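PDB 5KCK: anthranilate synthase component I from Streptococcus pneumoniae serotype 4, which belongs to the anthranilate synthase component family (large subunit type), an alpha+beta fold built on extended antiparallel beta-sheets flanked by helices. Local coordinates for residues P181-H187 against R217-T223; V421-A425 against T440-A444; L74-K80 against L397-G401. All coordinates share one frame. Numbering follows the deposited sequence.

Contact 1 (P181-H187 against R217-T223)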
ATOM      1  N   PRO A 181      -7.036  19.737 -19.484  1.00 60.69           N
ATOM      2  CA  PRO A 181      -6.577  20.753 -18.533  1.00 59.96           C
ATOM      3  C   PRO A 181      -7.376  22.047 -18.629  1.00 56.09           C
ATOM      4  O   PRO A 181      -7.798  22.479 -19.704  1.00 57.33           O
ATOM      5  CB  PRO A 181      -5.111  20.973 -18.931  1.00 60.41           C
ATOM      6  CG  PRO A 181      -5.003  20.510 -20.374  1.00 62.43           C
ATOM      7  CD  PRO A 181      -6.290  19.795 -20.755  1.00 62.99           C
ATOM      8  N   LEU A 182      -7.571  22.669 -17.473  1.00 48.03           N
ATOM      9  CA  LEU A 182      -8.418  23.845 -17.353  1.00 45.88           C
ATOM     10  C   LEU A 182      -7.612  25.131 -17.493  1.00 49.11           C
ATOM     11  O   LEU A 182      -6.445  25.210 -17.094  1.00 46.79           O
ATOM     12  CB  LEU A 182      -9.139  23.835 -16.007  1.00 51.08           C
ATOM     13  CG  LEU A 182     -10.044  22.634 -15.756  1.00 47.35           C
ATOM     14  CD1 LEU A 182     -10.134  22.345 -14.264  1.00 51.93           C
ATOM     15  CD2 LEU A 182     -11.412  22.905 -16.330  1.00 39.79           C
ATOM     16  N   ASP A 183      -8.251  26.147 -18.062  1.00 50.91           N
ATOM     17  CA  ASP A 183      -7.663  27.479 -18.173  1.00 51.21           C
ATOM     18  C   ASP A 183      -8.236  28.338 -17.050  1.00 46.40           C
ATOM     19  O   ASP A 183      -9.312  28.926 -17.188  1.00 43.01           O
ATOM     20  CB  ASP A 183      -7.933  28.087 -19.544  1.00 48.36           C
ATOM     21  CG  ASP A 183      -7.257  29.441 -19.719  1.00 59.34           C
ATOM     22  OD1 ASP A 183      -6.377  29.775 -18.895  1.00 52.16           O
ATOM     23  OD2 ASP A 183      -7.595  30.165 -20.685  1.00 71.09           O
ATOM     24  N   PHE A 184      -7.504  28.419 -15.941  1.00 44.30           N
ATOM     25  CA  PHE A 184      -7.973  29.135 -14.763  1.00 42.44           C
ATOM     26  C   PHE A 184      -7.745  30.634 -14.909  1.00 49.57           C
ATOM     27  O   PHE A 184      -6.664  31.071 -15.312  1.00 62.44           O
ATOM     28  CB  PHE A 184      -7.269  28.611 -13.515  1.00 41.50           C
ATOM     29  CG  PHE A 184      -7.848  27.334 -12.988  1.00 37.98           C
ATOM     30  CD1 PHE A 184      -8.942  27.355 -12.140  1.00 37.58           C
ATOM     31  CD2 PHE A 184      -7.307  26.113 -13.344  1.00 45.37           C
ATOM     32  CE1 PHE A 184      -9.486  26.174 -11.646  1.00 36.29           C
ATOM     33  CE2 PHE A 184      -7.847  24.929 -12.860  1.00 47.25           C
ATOM     34  CZ  PHE A 184      -8.936  24.963 -12.008  1.00 44.77           C
ATOM     35  N   LYS A 185      -8.769  31.421 -14.577  1.00 38.99           N
ATOM     36  CA  LYS A 185      -8.662  32.867 -14.631  1.00 42.83           C
ATOM     37  C   LYS A 185      -8.775  33.454 -13.229  1.00 39.96           C
ATOM     38  O   LYS A 185      -9.569  32.966 -12.418  1.00 38.51           O
ATOM     39  CB  LYS A 185      -9.755  33.470 -15.522  1.00 48.34           C
ATOM     40  CG  LYS A 185      -9.904  32.806 -16.897  1.00 48.05           C
ATOM     41  CD  LYS A 185      -8.786  33.194 -17.847  1.00 51.38           C
ATOM     42  CE  LYS A 185      -9.075  32.719 -19.266  1.00 58.22           C
ATOM     43  NZ  LYS A 185      -8.103  33.277 -20.255  1.00 69.50           N
ATOM     44  N   PRO A 186      -8.006  34.493 -12.912  1.00 39.07           N
ATOM     45  CA  PRO A 186      -8.065  35.062 -11.561  1.00 39.58           C
ATOM     46  C   PRO A 186      -9.367  35.811 -11.334  1.00 46.20           C
ATOM     47  O   PRO A 186      -9.989  36.323 -12.266  1.00 49.19           O
ATOM     48  CB  PRO A 186      -6.866  36.013 -11.526  1.00 38.73           C
ATOM     49  CG  PRO A 186      -6.693  36.438 -12.960  1.00 42.09           C
ATOM     50  CD  PRO A 186      -7.077  35.227 -13.792  1.00 36.32           C
ATOM     51  N   HIS A 187      -9.791  35.865 -10.073  1.00 37.94           N
ATOM     52  CA  HIS A 187     -10.993  36.615  -9.752  1.00 37.53           C
ATOM     53  C   HIS A 187     -10.707  38.052  -9.344  1.00 46.37           C
ATOM     54  O   HIS A 187     -11.637  38.865  -9.309  1.00 52.15           O
ATOM     55  CB  HIS A 187     -11.786  35.908  -8.650  1.00 31.42           C
ATOM     56  CG  HIS A 187     -12.587  34.749  -9.151  1.00 38.35           C
ATOM     57  ND1 HIS A 187     -13.763  34.343  -8.560  1.00 36.14           N
ATOM     58  CD2 HIS A 187     -12.383  33.913 -10.198  1.00 38.76           C
ATOM     59  CE1 HIS A 187     -14.250  33.306  -9.218  1.00 36.41           C
ATOM     60  NE2 HIS A 187     -13.432  33.024 -10.217  1.00 38.82           N
ATOM     61  N   ARG A 217      -8.958  33.571  -5.345  1.00 29.34           N
ATOM     62  CA  ARG A 217      -9.747  32.541  -5.995  1.00 27.37           C
ATOM     63  C   ARG A 217      -9.438  32.538  -7.490  1.00 35.77           C
ATOM     64  O   ARG A 217      -9.070  33.568  -8.066  1.00 29.62           O
ATOM     65  CB  ARG A 217     -11.234  32.772  -5.739  1.00 29.83           C
ATOM     66  CG  ARG A 217     -12.176  31.829  -6.455  1.00 29.92           C
ATOM     67  CD  ARG A 217     -13.585  32.068  -5.968  1.00 28.08           C
ATOM     68  NE  ARG A 217     -13.707  31.733  -4.557  1.00 28.91           N
ATOM     69  CZ  ARG A 217     -14.723  32.095  -3.782  1.00 31.70           C
ATOM     70  NH1 ARG A 217     -15.713  32.825  -4.284  1.00 29.28           N
ATOM     71  NH2 ARG A 217     -14.750  31.727  -2.506  1.00 24.36           N
ATOM     72  N   PHE A 218      -9.546  31.356  -8.099  1.00 27.74           N
ATOM     73  CA  PHE A 218      -9.376  31.177  -9.534  1.00 28.62           C
ATOM     74  C   PHE A 218     -10.469  30.242 -10.019  1.00 33.88           C
ATOM     75  O   PHE A 218     -10.945  29.392  -9.262  1.00 29.87           O
ATOM     76  CB  PHE A 218      -7.996  30.594  -9.889  1.00 33.57           C
ATOM     77  CG  PHE A 218      -6.841  31.390  -9.352  1.00 34.27           C
ATOM     78  CD1 PHE A 218      -6.417  31.220  -8.037  1.00 38.40           C
ATOM     79  CD2 PHE A 218      -6.182  32.309 -10.155  1.00 36.15           C
ATOM     80  CE1 PHE A 218      -5.356  31.958  -7.531  1.00 38.10           C
ATOM     81  CE2 PHE A 218      -5.123  33.054  -9.660  1.00 35.99           C
ATOM     82  CZ  PHE A 218      -4.708  32.876  -8.345  1.00 34.55           C
ATOM     83  N   SER A 219     -10.879  30.397 -11.276  1.00 28.91           N
ATOM     84  CA  SER A 219     -11.890  29.482 -11.783  1.00 32.13           C
ATOM     85  C   SER A 219     -11.754  29.305 -13.289  1.00 29.63           C
ATOM     86  O   SER A 219     -11.180  30.138 -13.988  1.00 30.99           O
ATOM     87  CB  SER A 219     -13.309  29.939 -11.408  1.00 33.68           C
ATOM     88  OG  SER A 219     -13.692  31.114 -12.094  1.00 29.64           O
ATOM     89  N   ALA A 220     -12.283  28.180 -13.773  1.00 31.06           N
ATOM     90  CA  ALA A 220     -12.256  27.831 -15.185  1.00 33.77           C
ATOM     91  C   ALA A 220     -13.557  27.148 -15.576  1.00 35.01           C
ATOM     92  O   ALA A 220     -14.205  26.493 -14.754  1.00 30.65           O
ATOM     93  CB  ALA A 220     -11.085  26.898 -15.516  1.00 37.80           C
ATOM     94  N   GLU A 221     -13.924  27.304 -16.847  1.00 31.45           N
ATOM     95  CA  GLU A 221     -15.000  26.509 -17.425  1.00 31.49           C
ATOM     96  C   GLU A 221     -14.640  25.030 -17.364  1.00 34.04           C
ATOM     97  O   GLU A 221     -13.563  24.630 -17.814  1.00 36.98           O
ATOM     98  CB  GLU A 221     -15.231  26.930 -18.875  1.00 33.39           C
ATOM     99  CG  GLU A 221     -15.625  28.376 -19.062  1.00 47.86           C
ATOM    100  CD  GLU A 221     -15.643  28.768 -20.526  1.00 62.41           C
ATOM    101  OE1 GLU A 221     -14.557  28.808 -21.140  1.00 67.62           O
ATOM    102  OE2 GLU A 221     -16.741  29.018 -21.068  1.00 68.07           O
ATOM    103  N   VAL A 222     -15.536  24.212 -16.805  1.00 34.03           N
ATOM    104  CA  VAL A 222     -15.209  22.800 -16.614  1.00 35.00           C
ATOM    105  C   VAL A 222     -15.045  22.133 -17.969  1.00 41.13           C
ATOM    106  O   VAL A 222     -15.857  22.324 -18.881  1.00 42.64           O
ATOM    107  CB  VAL A 222     -16.270  22.077 -15.766  1.00 36.23           C
ATOM    108  CG1 VAL A 222     -16.345  22.679 -14.381  1.00 39.70           C
ATOM    109  CG2 VAL A 222     -17.644  22.103 -16.440  1.00 44.27           C
ATOM    110  N   THR A 223     -13.966  21.378 -18.115  1.00 52.42           N
ATOM    111  CA  THR A 223     -13.764  20.509 -19.259  1.00 56.37           C
ATOM    112  C   THR A 223     -13.247  19.181 -18.734  1.00 55.41           C
ATOM    113  O   THR A 223     -12.587  19.124 -17.693  1.00 58.88           O
ATOM    114  CB  THR A 223     -12.790  21.118 -20.279  1.00 65.49           C
ATOM    115  OG1 THR A 223     -12.517  20.168 -21.316  1.00 68.30           O
ATOM    116  CG2 THR A 223     -11.486  21.520 -19.606  1.00 69.01           C
TER
HETATM  117  O   HOH W   1     -11.719  29.010 -18.379  1.00 38.36           O
HETATM  118  O   HOH W   2      -7.773  36.041  -8.211  1.00 42.83           O
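His-187 loses more surface in this contact than any other residue. Its NE2 lies 2.7 Å from OG of Ser-219 in a nearly straight hydrogen bond, while Arg-217 CG sits over one face of the imidazole, 3.8 Å from the ring centroid, in a CH-pi contact. ND1 of the same ring bonds to Glu-385, so both ring nitrogens are engaged, and the guanidinium of Arg-217 runs on to the carbonyl of Lys-386 and to Gln-422. The main chain joins in as well, with His-187 N donating to Arg-217 O at 3.1 Å. Two residues along, Lys-185 and Ser-219 form an antiparallel hydrogen-bonded pair (Lys-185 N to Ser-219 O 2.8 Å, Ser-219 N to Lys-185 O 3.1 Å). Pro-186, which has no amide hydrogen to give, falls at the non-hydrogen-bonded position facing Phe-218, and its CB rests 3.9 Å from Phe-218 CE2. Beyond the paired residues the chains part. Leu-182 fills the gap with its side chain, CB 3.7 Å from Ala-220 CB and CD2 3.6 Å from Thr-223 CG2, and a water links Asp-183 O (2.7 Å) to Glu-221 N (3.2 Å). The methyl of Ala-220 also covers a face of the Phe-184 ring. Phe-184 and Phe-218 both reach Val-421 and helix 433-446. Backbone hydrogen bonds such as that of Phe-218 with Val-421 pair strand 211-221 with 418-427 along its other edge, and the arrangement is that of a very short antiparallel strand, 185-186, added beside a long one in a sheet with a helix against its face.

Contact 2 (V421-A425 against T440-A444)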
ATOM      1  N   VAL A 421     -10.848  27.075  -7.508  1.00 24.18           N
ATOM      2  CA  VAL A 421      -9.798  26.778  -6.543  1.00 28.40           C
ATOM      3  C   VAL A 421      -9.404  28.072  -5.848  1.00 30.48           C
ATOM      4  O   VAL A 421      -9.611  29.170  -6.370  1.00 33.87           O
ATOM      5  CB  VAL A 421      -8.570  26.118  -7.201  1.00 30.72           C
ATOM      6  CG1 VAL A 421      -8.943  24.748  -7.730  1.00 24.44           C
ATOM      7  CG2 VAL A 421      -8.050  27.000  -8.324  1.00 25.60           C
ATOM      8  N   GLN A 422      -8.815  27.928  -4.661  1.00 23.53           N
ATOM      9  CA  GLN A 422      -8.527  29.076  -3.816  1.00 25.28           C
ATOM     10  C   GLN A 422      -7.366  28.737  -2.890  1.00 29.88           C
ATOM     11  O   GLN A 422      -7.256  27.602  -2.422  1.00 32.41           O
ATOM     12  CB  GLN A 422      -9.773  29.474  -3.006  1.00 23.35           C
ATOM     13  CG  GLN A 422      -9.635  30.751  -2.199  1.00 26.84           C
ATOM     14  CD  GLN A 422     -10.982  31.395  -1.895  1.00 31.68           C
ATOM     15  OE1 GLN A 422     -12.024  30.867  -2.266  1.00 23.62           O
ATOM     16  NE2 GLN A 422     -10.959  32.542  -1.222  1.00 24.78           N
ATOM     17  N   ALA A 423      -6.503  29.722  -2.630  1.00 27.88           N
ATOM     18  CA  ALA A 423      -5.382  29.510  -1.723  1.00 35.89           C
ATOM     19  C   ALA A 423      -4.981  30.825  -1.072  1.00 35.81           C
ATOM     20  O   ALA A 423      -5.065  31.893  -1.685  1.00 26.73           O
ATOM     21  CB  ALA A 423      -4.176  28.900  -2.435  1.00 25.49           C
ATOM     22  N   GLY A 424      -4.531  30.733   0.180  1.00 27.90           N
ATOM     23  CA  GLY A 424      -4.218  31.890   0.985  1.00 29.47           C
ATOM     24  C   GLY A 424      -2.734  31.981   1.317  1.00 34.54           C
ATOM     25  O   GLY A 424      -1.953  31.059   1.091  1.00 35.40           O
ATOM     26  N   ALA A 425      -2.357  33.129   1.862  1.00 37.71           N
ATOM     27  CA  ALA A 425      -0.990  33.344   2.306  1.00 38.65           C
ATOM     28  C   ALA A 425      -1.010  34.098   3.623  1.00 37.77           C
ATOM     29  O   ALA A 425      -1.791  35.037   3.797  1.00 34.41           O
ATOM     30  CB  ALA A 425      -0.172  34.109   1.268  1.00 31.68           C
ATOM     31  N   THR A 440       0.490  32.456  -3.607  1.00 44.86           N
ATOM     32  CA  THR A 440      -0.931  32.154  -3.626  1.00 42.81           C
ATOM     33  C   THR A 440      -1.346  31.458  -4.923  1.00 39.02           C
ATOM     34  O   THR A 440      -2.099  30.478  -4.896  1.00 35.93           O
ATOM     35  CB  THR A 440      -1.700  33.454  -3.401  1.00 51.06           C
ATOM     36  OG1 THR A 440      -2.121  33.522  -2.032  1.00 55.78           O
ATOM     37  CG2 THR A 440      -2.881  33.551  -4.310  1.00 56.81           C
ATOM     38  N   ILE A 441      -0.852  31.932  -6.067  1.00 42.86           N
ATOM     39  CA  ILE A 441      -1.283  31.335  -7.324  1.00 49.00           C
ATOM     40  C   ILE A 441      -0.636  29.968  -7.509  1.00 54.91           C
ATOM     41  O   ILE A 441      -1.250  29.056  -8.077  1.00 60.22           O
ATOM     42  CB  ILE A 441      -1.001  32.288  -8.507  1.00 49.78           C
ATOM     43  CG1 ILE A 441      -1.552  31.704  -9.808  1.00 55.85           C
ATOM     44  CG2 ILE A 441       0.484  32.589  -8.643  1.00 52.92           C
ATOM     45  CD1 ILE A 441      -1.652  32.703 -10.932  1.00 61.96           C
ATOM     46  N   ASN A 442       0.587  29.784  -7.010  1.00 51.17           N
ATOM     47  CA  ASN A 442       1.226  28.477  -7.097  1.00 43.54           C
ATOM     48  C   ASN A 442       0.483  27.453  -6.253  1.00 45.09           C
ATOM     49  O   ASN A 442       0.187  26.347  -6.717  1.00 49.82           O
ATOM     50  CB  ASN A 442       2.688  28.569  -6.663  1.00 40.68           C
ATOM     51  CG  ASN A 442       3.490  29.514  -7.531  1.00 49.25           C
ATOM     52  OD1 ASN A 442       3.207  29.678  -8.720  1.00 52.26           O
ATOM     53  ND2 ASN A 442       4.494  30.148  -6.941  1.00 53.26           N
ATOM     54  N   LYS A 443       0.168  27.809  -5.006  1.00 38.81           N
ATOM     55  CA  LYS A 443      -0.554  26.891  -4.136  1.00 31.85           C
ATOM     56  C   LYS A 443      -1.920  26.545  -4.717  1.00 47.11           C
ATOM     57  O   LYS A 443      -2.276  25.367  -4.833  1.00 53.58           O
ATOM     58  CB  LYS A 443      -0.708  27.496  -2.745  1.00 35.54           C
ATOM     59  CG  LYS A 443       0.441  27.226  -1.819  1.00 41.34           C
ATOM     60  CD  LYS A 443      -0.030  27.233  -0.377  1.00 43.15           C
ATOM     61  CE  LYS A 443      -0.369  28.633   0.080  1.00 49.19           C
ATOM     62  NZ  LYS A 443      -0.871  28.656   1.485  1.00 44.72           N
ATOM     63  N   ALA A 444      -2.696  27.567  -5.098  1.00 46.32           N
ATOM     64  CA  ALA A 444      -4.045  27.336  -5.606  1.00 49.65           C
ATOM     65  C   ALA A 444      -4.053  26.413  -6.819  1.00 51.34           C
ATOM     66  O   ALA A 444      -4.988  25.621  -6.989  1.00 62.40           O
ATOM     67  CB  ALA A 444      -4.710  28.670  -5.956  1.00 41.11           C
TER
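Ala-423 presses its methyl group onto helix 440-444, with CB 3.6 Å from Ala-444 CB, 3.3 Å from Ala-444 N and 3.8 Å from Lys-443 CB. Two such small residues let the backbones come close: the axes of the short strand and helix segments approach to 6.8 Å, with their directions 137° apart. Val-421 extends the apolar patch loosely, its CG2 lying 4.4 Å from Ala-444 CB, and it also touches Phe-218 of the neighbouring strand. Toward the other end of the strand segment the contact turns polar. Lys-443 reaches along the side of the interface so that NZ donates to Gly-424 O at 2.7 Å, and Thr-440 OG1 makes a weak, 3.4 Å hydrogen bond to Ala-423 O. Gln-422 points away from the helix, bonding to Ser-215 and Arg-217. The chemistry is therefore mixed: alanines set a close helix-to-sheet approach, while side chains of the helix supply hydrogen bonds to two consecutive carbonyls of the strand.

Contact 3 (L74-K80 against L397-G401)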
ATOM      1  N   LEU A  74     -27.649  18.991  14.046  1.00 27.92           N
ATOM      2  CA  LEU A  74     -26.914  17.951  13.339  1.00 23.59           C
ATOM      3  C   LEU A  74     -26.447  16.864  14.299  1.00 27.61           C
ATOM      4  O   LEU A  74     -26.592  15.668  14.016  1.00 24.48           O
ATOM      5  CB  LEU A  74     -25.728  18.556  12.598  1.00 20.67           C
ATOM      6  CG  LEU A  74     -24.789  17.543  11.948  1.00 29.75           C
ATOM      7  CD1 LEU A  74     -25.412  16.991  10.679  1.00 26.91           C
ATOM      8  CD2 LEU A  74     -23.411  18.163  11.689  1.00 32.01           C
ATOM      9  N   TYR A  75     -25.904  17.258  15.452  1.00 28.52           N
ATOM     10  CA  TYR A  75     -25.420  16.260  16.395  1.00 26.22           C
ATOM     11  C   TYR A  75     -26.566  15.429  16.944  1.00 31.66           C
ATOM     12  O   TYR A  75     -26.468  14.201  17.032  1.00 25.69           O
ATOM     13  CB  TYR A  75     -24.663  16.924  17.540  1.00 24.18           C
ATOM     14  CG  TYR A  75     -23.932  15.916  18.392  1.00 23.87           C
ATOM     15  CD1 TYR A  75     -22.686  15.444  18.008  1.00 24.29           C
ATOM     16  CD2 TYR A  75     -24.494  15.422  19.570  1.00 24.19           C
ATOM     17  CE1 TYR A  75     -22.008  14.514  18.780  1.00 34.37           C
ATOM     18  CE2 TYR A  75     -23.826  14.487  20.352  1.00 26.63           C
ATOM     19  CZ  TYR A  75     -22.578  14.037  19.945  1.00 31.12           C
ATOM     20  OH  TYR A  75     -21.887  13.116  20.692  1.00 33.78           O
ATOM     21  N   GLU A  76     -27.658  16.091  17.325  1.00 23.91           N
ATOM     22  CA  GLU A  76     -28.817  15.388  17.856  1.00 28.98           C
ATOM     23  C   GLU A  76     -29.349  14.349  16.872  1.00 27.92           C
ATOM     24  O   GLU A  76     -29.674  13.224  17.267  1.00 35.19           O
ATOM     25  CB  GLU A  76     -29.890  16.407  18.221  1.00 27.93           C
ATOM     26  CG  GLU A  76     -31.190  15.825  18.691  1.00 36.81           C
ATOM     27  CD  GLU A  76     -32.195  16.909  19.001  1.00 49.15           C
ATOM     28  OE1 GLU A  76     -33.273  16.913  18.364  1.00 52.40           O
ATOM     29  OE2 GLU A  76     -31.885  17.766  19.864  1.00 45.22           O
ATOM     30  N   VAL A  77     -29.417  14.692  15.583  1.00 23.54           N
ATOM     31  CA  VAL A  77     -29.931  13.744  14.596  1.00 29.36           C
ATOM     32  C   VAL A  77     -28.935  12.612  14.358  1.00 30.40           C
ATOM     33  O   VAL A  77     -29.324  11.454  14.165  1.00 29.93           O
ATOM     34  CB  VAL A  77     -30.279  14.477  13.287  1.00 34.99           C
ATOM     35  CG1 VAL A  77     -30.393  13.484  12.127  1.00 36.90           C
ATOM     36  CG2 VAL A  77     -31.574  15.256  13.453  1.00 31.18           C
ATOM     37  N   ILE A  78     -27.638  12.918  14.395  1.00 26.57           N
ATOM     38  CA  ILE A  78     -26.629  11.936  14.001  1.00 22.02           C
ATOM     39  C   ILE A  78     -26.312  10.963  15.131  1.00 25.63           C
ATOM     40  O   ILE A  78     -26.160   9.760  14.898  1.00 21.39           O
ATOM     41  CB  ILE A  78     -25.364  12.660  13.525  1.00 28.41           C
ATOM     42  CG1 ILE A  78     -25.646  13.406  12.223  1.00 22.81           C
ATOM     43  CG2 ILE A  78     -24.206  11.688  13.401  1.00 19.69           C
ATOM     44  CD1 ILE A  78     -26.570  12.698  11.337  1.00 27.35           C
ATOM     45  N   HIS A  79     -26.196  11.465  16.358  1.00 28.78           N
ATOM     46  CA  HIS A  79     -25.639  10.693  17.461  1.00 22.86           C
ATOM     47  C   HIS A  79     -26.621   9.635  17.948  1.00 27.88           C
ATOM     48  O   HIS A  79     -27.778   9.942  18.246  1.00 28.94           O
ATOM     49  CB  HIS A  79     -25.279  11.639  18.606  1.00 23.57           C
ATOM     50  CG  HIS A  79     -24.794  10.949  19.840  1.00 29.64           C
ATOM     51  ND1 HIS A  79     -23.723  10.081  19.837  1.00 35.21           N
ATOM     52  CD2 HIS A  79     -25.221  11.013  21.122  1.00 32.42           C
ATOM     53  CE1 HIS A  79     -23.517   9.634  21.062  1.00 32.96           C
ATOM     54  NE2 HIS A  79     -24.414  10.183  21.861  1.00 31.71           N
ATOM     55  N   LYS A  80     -26.144   8.393  18.061  1.00 29.76           N
ATOM     56  CA  LYS A  80     -26.945   7.264  18.539  1.00 31.86           C
ATOM     57  C   LYS A  80     -26.223   6.602  19.709  1.00 42.91           C
ATOM     58  O   LYS A  80     -25.213   5.917  19.510  1.00 41.23           O
ATOM     59  CB  LYS A  80     -27.200   6.263  17.415  1.00 25.41           C
ATOM     60  CG  LYS A  80     -28.014   6.854  16.270  1.00 25.77           C
ATOM     61  CD  LYS A  80     -29.430   7.192  16.740  1.00 35.82           C
ATOM     62  CE  LYS A  80     -30.200   7.943  15.677  1.00 38.25           C
ATOM     63  NZ  LYS A  80     -31.613   8.167  16.050  1.00 41.00           N
ATOM     64  N   LEU A 397     -19.076  13.055  10.623  1.00 21.40           N
ATOM     65  CA  LEU A 397     -19.499  12.934  12.016  1.00 20.07           C
ATOM     66  C   LEU A 397     -20.159  11.565  12.168  1.00 24.94           C
ATOM     67  O   LEU A 397     -21.223  11.312  11.592  1.00 21.39           O
ATOM     68  CB  LEU A 397     -20.461  14.055  12.409  1.00 18.65           C
ATOM     69  CG  LEU A 397     -21.117  13.932  13.788  1.00 22.22           C
ATOM     70  CD1 LEU A 397     -20.101  14.217  14.912  1.00 20.48           C
ATOM     71  CD2 LEU A 397     -22.319  14.869  13.879  1.00 21.89           C
ATOM     72  N   SER A 398     -19.523  10.684  12.925  1.00 19.52           N
ATOM     73  CA  SER A 398     -20.024   9.331  13.074  1.00 21.11           C
ATOM     74  C   SER A 398     -21.168   9.273  14.079  1.00 24.93           C
ATOM     75  O   SER A 398     -21.236  10.056  15.032  1.00 21.48           O
ATOM     76  CB  SER A 398     -18.908   8.393  13.513  1.00 22.12           C
ATOM     77  OG  SER A 398     -19.410   7.090  13.705  1.00 37.33           O
ATOM     78  N   ALA A 399     -22.070   8.313  13.857  1.00 25.70           N
ATOM     79  CA  ALA A 399     -23.169   8.065  14.786  1.00 32.17           C
ATOM     80  C   ALA A 399     -22.676   7.759  16.198  1.00 31.96           C
ATOM     81  O   ALA A 399     -23.414   7.968  17.170  1.00 32.69           O
ATOM     82  CB  ALA A 399     -24.027   6.914  14.267  1.00 24.61           C
ATOM     83  N   THR A 400     -21.448   7.253  16.337  1.00 23.03           N
ATOM     84  CA  THR A 400     -20.855   7.082  17.661  1.00 23.15           C
ATOM     85  C   THR A 400     -20.585   8.407  18.363  1.00 22.34           C
ATOM     86  O   THR A 400     -20.271   8.401  19.557  1.00 22.57           O
ATOM     87  CB  THR A 400     -19.538   6.314  17.559  1.00 27.91           C
ATOM     88  OG1 THR A 400     -18.573   7.122  16.857  1.00 21.94           O
ATOM     89  CG2 THR A 400     -19.741   4.997  16.821  1.00 24.05           C
ATOM     90  N   GLY A 401     -20.674   9.533  17.658  1.00 21.53           N
ATOM     91  CA  GLY A 401     -20.203  10.798  18.179  1.00 21.76           C
ATOM     92  C   GLY A 401     -18.740  11.091  17.906  1.00 26.16           C
ATOM     93  O   GLY A 401     -18.280  12.198  18.214  1.00 23.00           O
TER
HETATM   94  O   HOH W   3     -19.020  13.663  20.336  1.00 23.49           O
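Helix 70-78 ends here against a tight turn. His-79 is the first residue to leave helical angles, and the chain then runs past a type I turn, Ser-398 to Gly-401, closed by Gly-401 N to Ser-398 O at 2.7 Å. The two backbones are joined where Lys-80 N donates to Ala-399 O at 2.9 Å in an almost linear hydrogen bond; His-79 ND1 adds a weak one to that oxygen at 3.4 Å. Close by, Ala-399 CA lies 3.4 Å from Ile-78 O, a CA-H...O contact. Gly-401, with a positive phi of 88°, takes a conformation that calls for glycine, and a CB there would also clash with the hydroxyl of Tyr-75. A water bridges the two residues, 2.9 Å from Tyr-75 OH and donating to Gly-401 O at 2.7 Å. Among the side chains Leu-397 is the most covered: its CD2 meets Ile-78 CG2 at 3.7 Å, Leu-74 CD2 at 4.1 Å and Tyr-75 CD1 at 4.2 Å. Leu-74 and Ile-78 also touch strand 121-126, and Leu-397 packs on helix 354-361. The turn connects the adjacent antiparallel strands 393-398 and 403-407, and strand 393-398 pairs in turn with 92-97. What results is a helix packed on a sheet, its C-terminal end docked on a beta-hairpin turn, at a place where strands from distant parts of the sequence lie side by side.

In the fold
Contacts 1 and 2 are neighbours, their centres 13 Å apart, and share one sheet: strand 211-221 of contact 1 lies beside strand 418-427 of contact 2. Phe-218 N and Val-421 O, 2.8 Å apart, join them, and Phe-218 also packs on Ile-441 of the helix. Contact 3 lies on the opposite side of the chain's centre, about 37 Å from contact 1 and 34 Å from contact 2 between centres, in a different antiparallel sheet. Along the chain, contact 1 falls wholly between the two segments of contact 3, and contact 2 follows both. Contact 3 thus brings the N-terminal family region onto the C-terminal one, whereas contact 2 packs the last helix of the chain.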